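DyP-type peroxidase (Pleurotus ostreatus PC15, PDB 6FSK) is a heme b peroxidase of the dye-decolorizing (DyP) family that probably uses hydrogen peroxide to oxidise its substrates, among them manganese(II). Local coordinates at residues D32-N37 with H155-G160; P71-N76 with N147-E152; L109-S114 with P122-P127. The protein carries 1 engineered substitution. All coordinates share one frame; numbering follows the deposited sequence.

All three contacts belong to the DyP alpha+beta barrel domain, and each encloses the next along the chain: 32-37 with 155-160 is the outermost pairing, 71-76 with 147-152 lies within it, and 109-114 with 122-127 is the innermost. Interactions 1 and 2 share helix 144-156, interaction 1 at its C-terminal end and interaction 2 nearer its middle, at Lys149, with centres 16 Å apart. Together they set that helix beside helix 31-41 and against the chain that leads into strand 74-80 of the antiparallel sheet. Interaction 3, its centre about 31 Å from the centres of both others, lies at a two-stranded hairpin and alone approaches the heme, about 9 Å from the Asp111 side chain.

Interaction 1: residues D32-N37 with H155-G160; sequences DQFKAN and HIFGVG
The backbones come closest where helix 31-41 passes the C-terminal end of helix 144-156, with the CA atoms of Asn37 and Phe157 5.8 Å apart. This end is a Schellman motif: Gly158 takes a positive phi of 70° just after the helix and its N bonds back to His155 O, which turns the chain away towards strand 166-175. Two helices on one side of the antiparallel sheet of the DyP domain are joined here by a pair of rings and by Asn37 packed against Ile156 and Phe157. Phe34 and Phe157 lie nearly parallel, their planes 23° apart, but slid past each other until they barely overlap; the centroids are 5.3 Å apart and the nearest atoms are the two CE1 carbons, at 3.4 Å. Phe34 gets there because its CG stands anti to the backbone N (chi1 177°), which carries the ring off the helix towards Phe157. Ile166 of strand 166-175 touches both rings, and Phe41 meets Phe157 edge-to-face. Asn37, about one turn after Phe34, puts its CB 3.6 Å from CD1 of Phe157. Its amide lies by the last helical carbonyl without bonding to it: ND2 is near Ile156 O but at a poor angle, and makes a weak hydrogen bond to Ser165 OG instead. Just before Phe157, the CG2 methyl of Ile156 rests 3.4 Å from the carbonyl oxygen of Asn37.

Interaction 2: residues P71-N76 with N147-E152; sequences PMAAVN and NKKLDE
Lys149 runs its aliphatic chain alongside Ala73 and ends beside the thioether sulfur of Met72. From CB of Lys149, 4.0 Å from the CB of Ala73, the chain leaves with CG anti to the backbone N and then bends twice, at chi2 (59°) and chi3 (62°). The folded chain brings CE of Lys149 to 3.8 Å from Ala73 O and 3.7 Å from CG of Met72, so methylene groups do most of the touching. The two long side chains cross, and the ammonium NZ of Lys149 finishes 3.3 Å from Met72 SD. No hydrogen bond joins the segments. The charge is instead partnered within its own helix, where NZ makes a salt bridge to OE1 of Glu152, one turn on, with a weak hydrogen bond as part of it; the other carboxylate oxygen of Glu152 has a weak bond to His44. With its CB directed at the strand side and its chain folded back, Lys149 is largely buried, while Met72 remains near the surface. The contact is plain packing of helix 144-156 on the chain entering strand 74-80, next to strand 134-140, whose Val138 touches Ala73 and Val75 and whose Ile136 touches Val75.

Interaction 3: residues L109-S114 with P122-P127; sequences LGDPGS and PAWEAP
Hydrogen bonds join Asp111 to Trp124 and Pro112 to Ala123. The first runs from the indole NE1 of Trp124 to OD2 of Asp111, 3.0 Å long and bent to 142° at the hydrogen. The carboxylate oxygen lies close to the indole plane, at the ring edge, and is approached on its anti side; the two planes stand 59° apart. CG of Asp111, beside its backbone N and anti to the carbonyl carbon, presents OD2 there. The second is a backbone bond, Ala123 N to Pro112 O at 2.8 Å and a straighter 167°. It lies at the base of the beta hairpin formed by strands 113-116 and 119-122, where Gly113 and Pro122 make an antiparallel non-hydrogen-bonded pair with CA atoms only 4.0 Å apart. Pro112 O takes a further, weaker contact from the CA of Pro122, a CA-H...O approach of 3.5 Å. Just beyond the hairpin, Ala123 is the centre of an inverse gamma turn, closed by a weak bond from Trp124 N to Pro122 O.

Apolar packing completes the contact. The CB atoms of Pro112 and Ala123 meet at 4.2 Å. Within the second segment, CG of Pro122 sits 3.5 Å above the indole, over its centre, a CH-pi arrangement that backs the ring from one face, while Ala106 and other residues of helix 102-109 also touch it.

The ionic partner of Asp111 lies outside both segments: its OD1 forms a salt bridge with Arg243 of strand 238-247 and accepts a hydrogen bond from Gln433. Both oxygens of this buried carboxylate are engaged, OD2 by the indole among others and OD1 by Arg243 and Gln433; the positive charge of Arg243 probably helps to keep Asp111 ionised, and bonds at both oxygens probably restrict its rotation.

Interaction 1: residues D32-N37 with H155-G160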
loop_
_atom_site.group_PDB
_atom_site.type_symbol
_atom_site.label_atom_id
_atom_site.label_comp_id
_atom_site.label_asym_id
_atom_site.label_seq_id
_atom_site.Cartn_x
_atom_site.Cartn_y
_atom_site.Cartn_z
ATOM N N ASP A 32 -1.576 -17.483 -27.777
ATOM C CA ASP A 32 -0.447 -17.258 -28.692
ATOM C C ASP A 32 -0.565 -15.895 -29.366
ATOM O O ASP A 32 0.426 -15.264 -29.694
ATOM C CB ASP A 32 -0.290 -18.418 -29.723
ATOM C CG ASP A 32 0.031 -19.776 -29.082
ATOM O OD1 ASP A 32 0.791 -19.922 -28.087
ATOM O OD2 ASP A 32 -0.500 -20.784 -29.629
ATOM N N GLN A 33 -1.774 -15.361 -29.580
ATOM C CA GLN A 33 -1.890 -14.060 -30.119
ATOM C C GLN A 33 -1.452 -12.980 -29.077
ATOM O O GLN A 33 -0.894 -11.967 -29.432
ATOM C CB GLN A 33 -3.317 -13.794 -30.437
ATOM C CG GLN A 33 -3.489 -12.498 -31.181
ATOM C CD GLN A 33 -4.937 -12.303 -31.598
ATOM O OE1 GLN A 33 -5.869 -12.890 -30.984
ATOM N NE2 GLN A 33 -5.141 -11.514 -32.625
ATOM N N PHE A 34 -1.766 -13.273 -27.825
ATOM C CA PHE A 34 -1.344 -12.394 -26.734
ATOM C C PHE A 34 0.152 -12.252 -26.734
ATOM O O PHE A 34 0.702 -11.125 -26.660
ATOM C CB PHE A 34 -1.826 -12.914 -25.371
ATOM C CG PHE A 34 -1.331 -12.069 -24.208
ATOM C CD1 PHE A 34 -1.959 -10.891 -23.922
ATOM C CD2 PHE A 34 -0.226 -12.440 -23.454
ATOM C CE1 PHE A 34 -1.486 -10.070 -22.891
ATOM C CE2 PHE A 34 0.187 -11.692 -22.384
ATOM C CZ PHE A 34 -0.446 -10.498 -22.111
ATOM N N LYS A 35 0.835 -13.395 -26.853
ATOM C CA LYS A 35 2.310 -13.335 -26.820
ATOM C C LYS A 35 2.847 -12.647 -28.016
ATOM O O LYS A 35 3.755 -11.879 -27.935
ATOM C CB LYS A 35 2.899 -14.698 -26.629
ATOM C CG LYS A 35 2.570 -15.378 -25.326
ATOM C CD LYS A 35 3.316 -16.687 -25.210
ATOM C CE LYS A 35 2.830 -17.423 -24.014
ATOM N NZ LYS A 35 3.716 -18.536 -23.584
ATOM N N ALA A 36 2.225 -12.802 -29.207
ATOM C CA ALA A 36 2.693 -12.039 -30.336
ATOM C C ALA A 36 2.464 -10.512 -30.121
ATOM O O ALA A 36 3.288 -9.680 -30.475
ATOM C CB ALA A 36 1.978 -12.529 -31.615
ATOM N N ASN A 37 1.270 -10.119 -29.559
ATOM C CA ASN A 37 0.971 -8.756 -29.350
ATOM C C ASN A 37 1.918 -8.092 -28.263
ATOM O O ASN A 37 2.301 -6.936 -28.331
ATOM C CB ASN A 37 -0.488 -8.607 -28.885
ATOM C CG ASN A 37 -1.502 -8.984 -29.924
ATOM O OD1 ASN A 37 -1.209 -9.139 -31.150
ATOM N ND2 ASN A 37 -2.701 -9.155 -29.484
ATOM N N HIS A 155 -5.290 -1.013 -28.448
ATOM C CA HIS A 155 -5.180 -1.273 -29.914
ATOM C C HIS A 155 -4.173 -2.377 -30.245
ATOM O O HIS A 155 -4.429 -3.291 -31.040
ATOM C CB HIS A 155 -4.864 0.011 -30.654
ATOM C CG HIS A 155 -4.941 -0.151 -32.140
ATOM N ND1 HIS A 155 -3.827 -0.317 -32.938
ATOM C CD2 HIS A 155 -6.008 -0.189 -32.967
ATOM C CE1 HIS A 155 -4.205 -0.420 -34.201
ATOM N NE2 HIS A 155 -5.525 -0.370 -34.241
ATOM N N ILE A 156 -3.038 -2.367 -29.549
ATOM C CA ILE A 156 -2.090 -3.477 -29.706
ATOM C C ILE A 156 -2.673 -4.872 -29.453
ATOM O O ILE A 156 -2.329 -5.874 -30.076
ATOM C CB ILE A 156 -0.850 -3.258 -28.765
ATOM C CG1 ILE A 156 -0.073 -2.057 -29.249
ATOM C CG2 ILE A 156 0.002 -4.501 -28.676
ATOM C CD1 ILE A 156 0.997 -1.623 -28.251
ATOM N N PHE A 157 -3.560 -5.010 -28.460
ATOM C CA PHE A 157 -4.118 -6.272 -28.100
ATOM C C PHE A 157 -5.527 -6.491 -28.729
ATOM O O PHE A 157 -6.226 -7.443 -28.396
ATOM C CB PHE A 157 -4.216 -6.437 -26.586
ATOM C CG PHE A 157 -2.875 -6.497 -25.899
ATOM C CD1 PHE A 157 -2.163 -7.670 -25.860
ATOM C CD2 PHE A 157 -2.356 -5.326 -25.334
ATOM C CE1 PHE A 157 -0.852 -7.694 -25.270
ATOM C CE2 PHE A 157 -1.126 -5.350 -24.713
ATOM C CZ PHE A 157 -0.342 -6.504 -24.728
ATOM N N GLY A 158 -5.945 -5.555 -29.519
ATOM C CA GLY A 158 -7.198 -5.668 -30.316
ATOM C C GLY A 158 -8.424 -5.617 -29.444
ATOM O O GLY A 158 -9.461 -6.147 -29.817
ATOM N N VAL A 159 -8.324 -4.890 -28.304
ATOM C CA VAL A 159 -9.443 -4.902 -27.346
ATOM C C VAL A 159 -10.712 -4.315 -28.006
ATOM O O VAL A 159 -10.656 -3.278 -28.653
ATOM C CB VAL A 159 -9.117 -4.071 -26.075
ATOM C CG1 VAL A 159 -10.352 -3.965 -25.146
ATOM C CG2 VAL A 159 -7.878 -4.619 -25.336
ATOM N N GLY A 160 -11.796 -5.037 -27.844
ATOM C CA GLY A 160 -13.101 -4.672 -28.366
ATOM C C GLY A 160 -13.344 -5.048 -29.816
ATOM O O GLY A 160 -14.389 -4.691 -30.416
#

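Interaction 2: residues P71-N76 with N147-E152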
loop_
_atom_site.group_PDB
_atom_site.type_symbol
_atom_site.label_atom_id
_atom_site.label_comp_id
_atom_site.label_asym_id
_atom_site.label_seq_id
_atom_site.Cartn_x
_atom_site.Cartn_y
_atom_site.Cartn_z
ATOM N N PRO A 71 3.564 15.448 -20.940
ATOM C CA PRO A 71 4.331 14.198 -20.750
ATOM C C PRO A 71 3.470 13.064 -21.297
ATOM O O PRO A 71 2.227 13.106 -21.196
ATOM C CB PRO A 71 4.542 14.098 -19.238
ATOM C CG PRO A 71 3.498 14.953 -18.614
ATOM C CD PRO A 71 2.990 15.941 -19.663
ATOM N N MET A 72 4.132 12.134 -21.965
ATOM C CA MET A 72 3.500 10.909 -22.316
ATOM C C MET A 72 3.169 10.261 -20.989
ATOM O O MET A 72 3.972 10.311 -20.064
ATOM C CB MET A 72 4.488 10.012 -23.049
ATOM C CG MET A 72 3.818 9.066 -23.985
ATOM S SD MET A 72 5.055 7.971 -24.734
ATOM C CE MET A 72 5.696 9.038 -26.042
ATOM N N ALA A 73 2.034 9.606 -20.908
ATOM C CA ALA A 73 1.730 8.803 -19.735
ATOM C C ALA A 73 2.615 7.564 -19.777
ATOM O O ALA A 73 3.018 7.080 -20.849
ATOM C CB ALA A 73 0.282 8.405 -19.759
ATOM N N ALA A 74 2.851 6.994 -18.599
ATOM C CA ALA A 74 3.735 5.864 -18.429
ATOM C C ALA A 74 2.955 4.617 -18.125
ATOM O O ALA A 74 1.900 4.685 -17.468
ATOM C CB ALA A 74 4.680 6.118 -17.304
ATOM N N VAL A 75 3.503 3.481 -18.541
ATOM C CA VAL A 75 2.740 2.234 -18.440
ATOM C C VAL A 75 3.565 1.132 -17.846
ATOM O O VAL A 75 4.794 0.998 -18.141
ATOM C CB VAL A 75 2.223 1.783 -19.834
ATOM C CG1 VAL A 75 3.340 1.515 -20.768
ATOM C CG2 VAL A 75 1.359 0.542 -19.759
ATOM N N ASN A 76 2.948 0.327 -17.004
ATOM C CA ASN A 76 3.563 -0.887 -16.438
ATOM C C ASN A 76 2.527 -2.026 -16.574
ATOM O O ASN A 76 1.332 -1.817 -16.937
ATOM C CB ASN A 76 3.924 -0.745 -14.938
ATOM C CG ASN A 76 5.345 -0.231 -14.669
ATOM O OD1 ASN A 76 5.818 -0.398 -13.540
ATOM N ND2 ASN A 76 6.025 0.367 -15.666
ATOM N N ASN A 147 -5.604 8.407 -21.169
ATOM C CA ASN A 147 -6.532 7.745 -22.066
ATOM C C ASN A 147 -5.939 7.532 -23.464
ATOM O O ASN A 147 -6.174 6.489 -24.069
ATOM C CB ASN A 147 -7.888 8.488 -22.152
ATOM C CG ASN A 147 -8.651 8.532 -20.805
ATOM O OD1 ASN A 147 -8.497 7.679 -19.987
ATOM N ND2 ASN A 147 -9.514 9.542 -20.621
ATOM N N LYS A 148 -5.143 8.477 -23.920
ATOM C CA LYS A 148 -4.448 8.328 -25.201
ATOM C C LYS A 148 -3.476 7.177 -25.193
ATOM O O LYS A 148 -3.443 6.359 -26.141
ATOM C CB LYS A 148 -3.758 9.648 -25.569
ATOM C CG LYS A 148 -2.889 9.585 -26.829
ATOM C CD LYS A 148 -2.213 10.930 -27.093
ATOM C CE LYS A 148 -1.553 10.903 -28.461
ATOM N NZ LYS A 148 -0.806 12.179 -28.707
ATOM N N LYS A 149 -2.674 7.061 -24.129
ATOM C CA LYS A 149 -1.749 5.973 -24.026
ATOM C C LYS A 149 -2.487 4.644 -23.815
ATOM O O LYS A 149 -2.147 3.639 -24.417
ATOM C CB LYS A 149 -0.741 6.226 -22.891
ATOM C CG LYS A 149 0.249 5.090 -22.702
ATOM C CD LYS A 149 1.105 4.749 -23.927
ATOM C CE LYS A 149 1.928 5.936 -24.253
ATOM N NZ LYS A 149 3.004 5.491 -25.247
ATOM N N LEU A 150 -3.493 4.592 -22.935
ATOM C CA LEU A 150 -4.214 3.366 -22.779
ATOM C C LEU A 150 -4.900 2.893 -24.077
ATOM O O LEU A 150 -4.923 1.698 -24.370
ATOM C CB LEU A 150 -5.173 3.467 -21.567
ATOM C CG LEU A 150 -5.916 2.205 -21.181
ATOM C CD1 LEU A 150 -5.012 1.036 -20.892
ATOM C CD2 LEU A 150 -6.736 2.543 -19.939
ATOM N N ASP A 151 -5.485 3.828 -24.846
ATOM C CA ASP A 151 -6.115 3.433 -26.156
ATOM C C ASP A 151 -5.073 2.830 -27.094
ATOM O O ASP A 151 -5.366 1.878 -27.773
ATOM C CB ASP A 151 -6.714 4.661 -26.826
ATOM C CG ASP A 151 -7.984 5.084 -26.192
ATOM O OD1 ASP A 151 -8.475 4.381 -25.296
ATOM O OD2 ASP A 151 -8.515 6.152 -26.604
ATOM N N GLU A 152 -3.855 3.366 -27.104
ATOM C CA GLU A 152 -2.791 2.817 -27.909
ATOM C C GLU A 152 -2.447 1.388 -27.492
ATOM O O GLU A 152 -2.290 0.455 -28.322
ATOM C CB GLU A 152 -1.614 3.776 -27.810
ATOM C CG GLU A 152 -0.424 3.462 -28.649
ATOM C CD GLU A 152 0.657 4.524 -28.484
ATOM O OE1 GLU A 152 0.624 5.324 -27.482
ATOM O OE2 GLU A 152 1.583 4.457 -29.330
#

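Interaction 3: residues L109-S114 with P122-P127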
loop_
_atom_site.group_PDB
_atom_site.type_symbol
_atom_site.label_atom_id
_atom_site.label_comp_id
_atom_site.label_asym_id
_atom_site.label_seq_id
_atom_site.Cartn_x
_atom_site.Cartn_y
_atom_site.Cartn_z
ATOM N N LEU A 109 -7.250 -12.563 5.327
ATOM C CA LEU A 109 -7.005 -11.110 5.507
ATOM C C LEU A 109 -8.030 -10.475 6.402
ATOM O O LEU A 109 -7.813 -9.368 6.992
ATOM C CB LEU A 109 -6.923 -10.336 4.195
ATOM C CG LEU A 109 -5.883 -10.754 3.171
ATOM C CD1 LEU A 109 -6.041 -9.929 1.902
ATOM C CD2 LEU A 109 -4.487 -10.664 3.710
ATOM N N GLY A 110 -9.218 -11.084 6.518
ATOM C CA GLY A 110 -10.282 -10.546 7.346
ATOM C C GLY A 110 -11.385 -9.802 6.616
ATOM O O GLY A 110 -12.226 -9.164 7.279
ATOM N N ASP A 111 -11.418 -9.872 5.302
ATOM C CA ASP A 111 -12.390 -9.159 4.502
ATOM C C ASP A 111 -13.789 -9.671 4.858
ATOM O O ASP A 111 -13.996 -10.840 5.099
ATOM C CB ASP A 111 -12.192 -9.377 3.012
ATOM C CG ASP A 111 -11.001 -8.592 2.425
ATOM O OD1 ASP A 111 -10.111 -8.228 3.227
ATOM O OD2 ASP A 111 -10.912 -8.399 1.193
ATOM N N PRO A 112 -14.754 -8.753 4.812
ATOM C CA PRO A 112 -16.168 -9.206 4.862
ATOM C C PRO A 112 -16.479 -10.178 3.738
ATOM O O PRO A 112 -15.914 -10.089 2.623
ATOM C CB PRO A 112 -16.964 -7.922 4.691
ATOM C CG PRO A 112 -16.020 -6.787 4.987
ATOM C CD PRO A 112 -14.665 -7.314 4.506
ATOM N N GLY A 113 -17.378 -11.128 4.001
ATOM C CA GLY A 113 -17.626 -12.138 3.005
ATOM C C GLY A 113 -18.579 -13.173 3.541
ATOM O O GLY A 113 -19.085 -12.974 4.616
ATOM N N SER A 114 -18.807 -14.190 2.736
ATOM C CA SER A 114 -19.654 -15.321 3.193
ATOM C C SER A 114 -19.072 -16.596 2.758
ATOM O O SER A 114 -18.242 -16.642 1.856
ATOM C CB SER A 114 -21.078 -15.139 2.668
ATOM O OG SER A 114 -21.057 -14.962 1.271
ATOM N N PRO A 122 -15.490 -13.169 -0.963
ATOM C CA PRO A 122 -15.441 -11.883 -0.291
ATOM C C PRO A 122 -16.556 -10.966 -0.799
ATOM O O PRO A 122 -17.014 -11.118 -2.005
ATOM C CB PRO A 122 -14.071 -11.293 -0.788
ATOM C CG PRO A 122 -13.721 -12.027 -1.924
ATOM C CD PRO A 122 -14.335 -13.385 -1.866
ATOM N N ALA A 123 -16.936 -9.990 0.022
ATOM C CA ALA A 123 -17.991 -9.031 -0.352
ATOM C C ALA A 123 -17.328 -7.945 -1.167
ATOM O O ALA A 123 -17.058 -6.823 -0.722
ATOM C CB ALA A 123 -18.653 -8.486 0.842
ATOM N N TRP A 124 -17.055 -8.296 -2.423
ATOM C CA TRP A 124 -16.384 -7.412 -3.361
ATOM C C TRP A 124 -17.279 -7.035 -4.555
ATOM O O TRP A 124 -18.293 -7.723 -4.824
ATOM C CB TRP A 124 -15.164 -8.115 -3.940
ATOM C CG TRP A 124 -13.998 -8.263 -2.969
ATOM C CD1 TRP A 124 -13.871 -7.755 -1.778
ATOM C CD2 TRP A 124 -12.790 -8.955 -3.258
ATOM N NE1 TRP A 124 -12.629 -8.098 -1.197
ATOM C CE2 TRP A 124 -11.937 -8.806 -2.129
ATOM C CE3 TRP A 124 -12.287 -9.558 -4.427
ATOM C CZ2 TRP A 124 -10.673 -9.324 -2.099
ATOM C CZ3 TRP A 124 -11.045 -10.119 -4.397
ATOM C CH2 TRP A 124 -10.218 -9.920 -3.219
ATOM N N GLU A 125 -16.933 -5.953 -5.234
ATOM C CA GLU A 125 -17.614 -5.666 -6.473
ATOM C C GLU A 125 -17.502 -6.834 -7.438
ATOM O O GLU A 125 -16.514 -7.575 -7.526
ATOM C CB GLU A 125 -17.064 -4.422 -7.132
ATOM C CG GLU A 125 -17.234 -3.179 -6.323
ATOM C CD GLU A 125 -16.927 -1.932 -7.013
ATOM O OE1 GLU A 125 -16.423 -1.974 -8.162
ATOM O OE2 GLU A 125 -17.127 -0.875 -6.363
ATOM N N ALA A 126 -18.557 -7.085 -8.238
ATOM C CA ALA A 126 -18.608 -8.279 -9.082
ATOM C C ALA A 126 -17.435 -8.582 -9.968
ATOM O O ALA A 126 -16.985 -9.741 -10.050
ATOM C CB ALA A 126 -19.917 -8.262 -9.871
ATOM N N PRO A 127 -16.865 -7.589 -10.600
ATOM C CA PRO A 127 -15.775 -7.883 -11.507
ATOM C C PRO A 127 -14.554 -8.469 -10.790
ATOM O O PRO A 127 -13.823 -9.291 -11.330
ATOM C CB PRO A 127 -15.447 -6.563 -12.139
ATOM C CG PRO A 127 -16.663 -5.745 -11.950
ATOM C CD PRO A 127 -17.378 -6.202 -10.745
#